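Local coordinates for obscurin (Homo sapiens, PDB 4C4K), which probably phosphorylates protein substrates and activates Rho-family GTPases as a giant muscle protein, represented here by its first immunoglobulin domain, at residues Lys12-Ser17 and Thr23-Ile28; Val45-Gly48 and Arg52-Gln55. All blocks are in the same frame, centred on the assembly; numbering follows the deposited sequence. Where two conformers were deposited one is given.

Contact 1. Residues Lys12-Ser17 and Thr23-Ile28; sequences KAFVVS and TLSCQI. With EDO (1,2-ethanediol), chain C; EDO (1,2-ethanediol), chain H.
Two oxygens of the opposite strand lie at the edge of the Phe14 ring, close to its plane: the backbone oxygen of Thr23, 3.5 Å from Phe14 CD1, and the hydroxyl of Ser25, whose OG is 3.6 Å from Phe14 CE1. A first torsion (chi1 -58°) sets CG beside the backbone N and anti to the carbonyl carbon, and the ring then runs alongside the neighbouring strand, turning its CD1-CE1 edge to Thr23 and Ser25. Thr23 CG2 adds an apolar touch at 4.0 Å from Phe14 CB. The axes of 12-14 and 23-28 run antiparallel, 153° between their directions, pairing strands 3-14 and 22-31 as a beta hairpin at the edge of one sheet of the immunoglobulin I-set sandwich. Lys12 with Ser25 and Phe14 with Thr23 are hydrogen-bonded pairs, each closed by two backbone bonds; the shortest joins Phe14 N to Thr23 O at 2.7 Å and is nearly straight (171°). Between them Ala13 and Leu24 form a non-hydrogen-bonded pair, their CA atoms 4.4 Å apart. On the other face from Phe14, Ala13 CB rests 3.8 Å from Leu24 CD1, and Leu24 continues onto Trp38 and Tyr75. Thr23 OG1 is hydrogen-bonded to Thr63 OG1 and Arg61 NH1 of strand 59-64. Four backbone bonds thus carry the pairing; the oxygens at the ring edge are secondary and would be expected to be mildly favourable.

Contact 2. Residues Val45-Gly48 and Arg52-Gln55; sequences VAAG and RLAQ. With EDO (1,2-ethanediol), chain E.
Ala47 and Leu53 meet where the irregular segment 45-48 passes beside the strand segment 52-55; the closest CA pair is Ala47 with Arg52 at 5.4 Å, and no backbone-to-backbone hydrogen bond links the two segments. Side chains therefore carry the contact. Leu53 does most of it through a single methyl: CD1 lies 4.0 Å from Ala47 N, and Leu53 CD1 is equally far, 4.0 Å, from Val45 O, while the Ala47 methyl CB approaches the same Leu53 CD1 to 4.1 Å. One branch thus packs along the loop backbone from Val45 to Ala47. In Leu53, whose CB already points to the loop, chi1 (-64°) puts CG beside the backbone N, and a near-extended chi2 carries CD1 on to the loop.

Arg52 starts in the other direction, its CB leading away, but a bend at chi2 (-66°) folds the chain back toward Gly48. The guanidinium offers its edge, and Gly48 O lies near its plane, 3.3 Å from Arg52 NE. That hydrogen bond is weak (127°), and the same NE is also bonded to Ala49 O, which leaves Gly48 O as probably the lesser partner. Arg52 was deposited in two conformers, and this link describes one of them. On the loop, Ala46 N donates to O2 of a bound 1,2-ethanediol, probably from the crystallisation liquor, over 3.1 Å.

This surface contact belongs to the connection by which the chain passes from the sheet of strand 43-44 to that of the outermost strand 51-56 in the I-set beta sandwich. Val45 and Leu53 both reach Leu62 of strand 59-64 and Trp38 of strand 35-40, while Arg52 and Ala54 are bonded through their backbones to Thr63 and Arg61.

In the fold
Contact 1 closes along the chain before contact 2 opens, and the two do not touch: their centres are 14 Å apart and their nearest atoms about 7 Å. Both reach the antiparallel sheet ordered 3-14, 22-31, 59-64, 51-56. Contact 1 pairs the first two strands at one edge, whereas contact 2 lies at the other edge, strand 51-56, and ties it to a loop leading from the second sheet. Strand 59-64 stands between them, and Trp38 of the second sheet receives side chains from both. Together they mark the two borders of one sheet of the immunoglobulin I-set sandwich, one held by backbone hydrogen bonds between adjacent strands, the other by side chains of the edge strand packing on a connecting loop.

Contact 1. Residues Lys12-Ser17 and Thr23-Ile28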
loop_
_atom_site.group_PDB
_atom_site.type_symbol
_atom_site.label_atom_id
_atom_site.label_comp_id
_atom_site.label_asym_id
_atom_site.label_seq_id
_atom_site.Cartn_x
_atom_site.Cartn_y
_atom_site.Cartn_z
ATOM N N LYS A 12 -5.798 -7.233 -1.744
ATOM C CA LYS A 12 -5.680 -8.677 -1.578
ATOM C C LYS A 12 -5.370 -9.366 -2.886
ATOM O O LYS A 12 -5.928 -8.984 -3.911
ATOM C CB LYS A 12 -6.981 -9.233 -0.995
ATOM C CG LYS A 12 -7.288 -8.786 0.435
ATOM C CD LYS A 12 -8.748 -9.008 0.808
ATOM C CE LYS A 12 -9.021 -8.498 2.198
ATOM N NZ LYS A 12 -10.418 -8.016 2.347
ATOM N N ALA A 13 -4.536 -10.410 -2.848
ATOM C CA ALA A 13 -4.216 -11.211 -4.027
ATOM C C ALA A 13 -4.768 -12.618 -3.838
ATOM O O ALA A 13 -4.428 -13.297 -2.867
ATOM C CB ALA A 13 -2.716 -11.243 -4.277
ATOM N N PHE A 14 -5.651 -13.035 -4.734
ATOM C CA PHE A 14 -6.320 -14.331 -4.654
ATOM C C PHE A 14 -5.802 -15.284 -5.714
ATOM O O PHE A 14 -5.772 -14.945 -6.887
ATOM C CB PHE A 14 -7.846 -14.164 -4.814
ATOM C CG PHE A 14 -8.508 -13.256 -3.791
ATOM C CD1 PHE A 14 -8.617 -11.890 -4.018
ATOM C CD2 PHE A 14 -9.019 -13.771 -2.607
ATOM C CE1 PHE A 14 -9.210 -11.052 -3.072
ATOM C CE2 PHE A 14 -9.643 -12.940 -1.674
ATOM C CZ PHE A 14 -9.722 -11.582 -1.907
ATOM N N VAL A 15 -5.435 -16.509 -5.287
ATOM C CA VAL A 15 -5.001 -17.584 -6.176
ATOM C C VAL A 15 -5.311 -18.933 -5.486
ATOM O O VAL A 15 -5.321 -19.018 -4.259
ATOM C CB VAL A 15 -3.531 -17.415 -6.695
ATOM C CG1 VAL A 15 -2.495 -17.662 -5.601
ATOM C CG2 VAL A 15 -3.252 -18.302 -7.919
ATOM N N VAL A 16 -5.667 -19.940 -6.277
ATOM C CA VAL A 16 -5.928 -21.306 -5.806
ATOM C C VAL A 16 -4.575 -22.039 -5.917
ATOM O O VAL A 16 -3.830 -21.751 -6.858
ATOM C CB VAL A 16 -7.032 -21.948 -6.725
ATOM C CG1 VAL A 16 -7.296 -23.398 -6.368
ATOM C CG2 VAL A 16 -8.338 -21.158 -6.621
ATOM N N SER A 17 -4.263 -23.002 -5.002
ATOM C CA SER A 17 -3.039 -23.815 -5.089
ATOM C C SER A 17 -3.035 -24.509 -6.448
ATOM O O SER A 17 -4.075 -25.031 -6.850
ATOM C CB SER A 17 -3.032 -24.909 -4.021
ATOM O OG SER A 17 -2.980 -24.299 -2.747
ATOM N N THR A 23 -6.360 -12.903 -9.062
ATOM C CA THR A 23 -7.140 -11.677 -9.021
ATOM C C THR A 23 -6.708 -10.898 -7.814
ATOM O O THR A 23 -6.480 -11.463 -6.742
ATOM C CB THR A 23 -8.658 -11.873 -9.246
ATOM O OG1 THR A 23 -9.246 -10.600 -9.458
ATOM C CG2 THR A 23 -9.344 -12.550 -8.094
ATOM N N LEU A 24 -6.518 -9.603 -8.031
ATOM C CA LEU A 24 -6.058 -8.618 -7.067
ATOM C C LEU A 24 -7.165 -7.591 -6.952
ATOM O O LEU A 24 -7.663 -7.106 -7.967
ATOM C CB LEU A 24 -4.755 -7.958 -7.599
ATOM C CG LEU A 24 -3.390 -8.701 -7.346
ATOM C CD1 LEU A 24 -3.357 -10.125 -7.898
ATOM C CD2 LEU A 24 -2.242 -7.928 -7.926
ATOM N N SER A 25 -7.592 -7.290 -5.726
ATOM C CA SER A 25 -8.664 -6.316 -5.525
ATOM C C SER A 25 -8.503 -5.505 -4.255
ATOM O O SER A 25 -7.820 -5.927 -3.310
ATOM C CB SER A 25 -10.029 -7.010 -5.511
ATOM O OG SER A 25 -10.134 -7.805 -4.348
ATOM N N CYS A 26 -9.147 -4.338 -4.245
ATOM C CA CYS A 26 -9.236 -3.455 -3.087
ATOM C C CYS A 26 -10.393 -2.487 -3.199
ATOM O O CYS A 26 -10.901 -2.229 -4.285
ATOM C CB CYS A 26 -7.927 -2.732 -2.817
ATOM S SG CYS A 26 -7.282 -1.872 -4.250
ATOM N N GLN A 27 -10.799 -1.954 -2.062
ATOM C CA GLN A 27 -11.892 -1.027 -1.939
ATOM C C GLN A 27 -11.307 0.330 -1.631
ATOM O O GLN A 27 -10.557 0.480 -0.659
ATOM C CB GLN A 27 -12.828 -1.490 -0.829
ATOM C CG GLN A 27 -14.151 -0.751 -0.864
ATOM C CD GLN A 27 -15.181 -1.374 0.027
ATOM O OE1 GLN A 27 -14.876 -2.153 0.935
ATOM N NE2 GLN A 27 -16.428 -1.039 -0.227
ATOM N N ILE A 28 -11.590 1.304 -2.507
ATOM C CA ILE A 28 -11.023 2.657 -2.422
ATOM C C ILE A 28 -12.135 3.714 -2.523
ATOM O O ILE A 28 -12.961 3.629 -3.423
ATOM C CB ILE A 28 -9.972 2.876 -3.565
ATOM C CG1 ILE A 28 -8.836 1.817 -3.566
ATOM C CG2 ILE A 28 -9.403 4.295 -3.520
ATOM C CD1 ILE A 28 -8.109 1.641 -4.906
HETATM C C1 EDO C . -3.540 -11.878 0.167
HETATM O O1 EDO C . -2.533 -11.032 -0.364
HETATM C C2 EDO C . -3.092 -13.353 0.075
HETATM O O2 EDO C . -1.909 -13.534 0.829
HETATM C C1 EDO H . -0.441 -21.141 -7.183
HETATM O O1 EDO H . -1.314 -21.090 -8.296
HETATM C C2 EDO H . 0.707 -20.152 -7.440
HETATM O O2 EDO H . 1.279 -20.425 -8.709
#

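Contact 2. Residues Val45-Gly48 and Arg52-Gln55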
loop_
_atom_site.group_PDB
_atom_site.type_symbol
_atom_site.label_atom_id
_atom_site.label_comp_id
_atom_site.label_asym_id
_atom_site.label_seq_id
_atom_site.Cartn_x
_atom_site.Cartn_y
_atom_site.Cartn_z
ATOM N N VAL A 45 0.622 -1.118 -15.149
ATOM C CA VAL A 45 0.068 -2.341 -15.692
ATOM C C VAL A 45 -1.031 -1.872 -16.666
ATOM O O VAL A 45 -1.934 -1.133 -16.275
ATOM C CB VAL A 45 -0.468 -3.281 -14.588
ATOM C CG1 VAL A 45 -1.267 -4.438 -15.194
ATOM C CG2 VAL A 45 0.678 -3.800 -13.716
ATOM N N ALA A 46 -0.908 -2.261 -17.928
ATOM C CA ALA A 46 -1.845 -1.903 -19.000
ATOM C C ALA A 46 -2.752 -3.099 -19.320
ATOM O O ALA A 46 -2.291 -4.239 -19.283
ATOM C CB ALA A 46 -1.056 -1.485 -20.253
ATOM N N ALA A 47 -4.030 -2.839 -19.661
ATOM C CA ALA A 47 -4.972 -3.909 -19.988
ATOM C C ALA A 47 -4.594 -4.581 -21.312
ATOM O O ALA A 47 -4.106 -3.933 -22.231
ATOM C CB ALA A 47 -6.391 -3.370 -20.059
ATOM N N GLY A 48 -4.778 -5.881 -21.370
ATOM C CA GLY A 48 -4.471 -6.665 -22.562
ATOM C C GLY A 48 -5.048 -8.049 -22.448
ATOM O O GLY A 48 -5.934 -8.283 -21.626
ATOM N N ARG A 52 -6.475 -7.869 -16.901
ATOM C CA ARG A 52 -7.827 -7.316 -16.986
ATOM C C ARG A 52 -8.114 -6.386 -15.837
ATOM O O ARG A 52 -8.016 -6.790 -14.694
ATOM C CB ARG A 52 -8.874 -8.442 -17.042
ATOM C CG ARG A 52 -8.515 -9.550 -18.015
ATOM C CD ARG A 52 -8.519 -9.052 -19.448
ATOM N NE ARG A 52 -8.360 -10.148 -20.399
ATOM C CZ ARG A 52 -9.292 -11.058 -20.656
ATOM N NH1 ARG A 52 -10.456 -11.029 -20.020
ATOM N NH2 ARG A 52 -9.062 -12.012 -21.541
ATOM N N LEU A 53 -8.486 -5.159 -16.152
ATOM C CA LEU A 53 -8.795 -4.134 -15.166
ATOM C C LEU A 53 -10.278 -3.850 -15.157
ATOM O O LEU A 53 -10.904 -3.775 -16.220
ATOM C CB LEU A 53 -8.006 -2.856 -15.473
ATOM C CG LEU A 53 -6.497 -2.975 -15.373
ATOM C CD1 LEU A 53 -5.822 -1.934 -16.254
ATOM C CD2 LEU A 53 -6.044 -2.773 -13.963
ATOM N N ALA A 54 -10.856 -3.725 -13.955
ATOM C CA ALA A 54 -12.285 -3.461 -13.832
ATOM C C ALA A 54 -12.587 -2.734 -12.542
ATOM O O ALA A 54 -11.792 -2.757 -11.599
ATOM C CB ALA A 54 -13.079 -4.769 -13.917
ATOM N N GLN A 55 -13.737 -2.079 -12.527
ATOM C CA GLN A 55 -14.262 -1.274 -11.432
ATOM C C GLN A 55 -15.739 -1.615 -11.258
ATOM O O GLN A 55 -16.436 -1.838 -12.243
ATOM C CB GLN A 55 -14.110 0.225 -11.787
ATOM C CG GLN A 55 -14.604 1.193 -10.721
ATOM C CD GLN A 55 -14.535 2.632 -11.147
ATOM O OE1 GLN A 55 -13.879 2.995 -12.134
ATOM N NE2 GLN A 55 -15.186 3.489 -10.375
HETATM C C1 EDO E . 3.184 -5.943 -17.981
HETATM O O1 EDO E . 3.150 -5.920 -16.550
HETATM C C2 EDO E . 1.762 -5.725 -18.581
HETATM O O2 EDO E . 1.327 -4.395 -18.329
#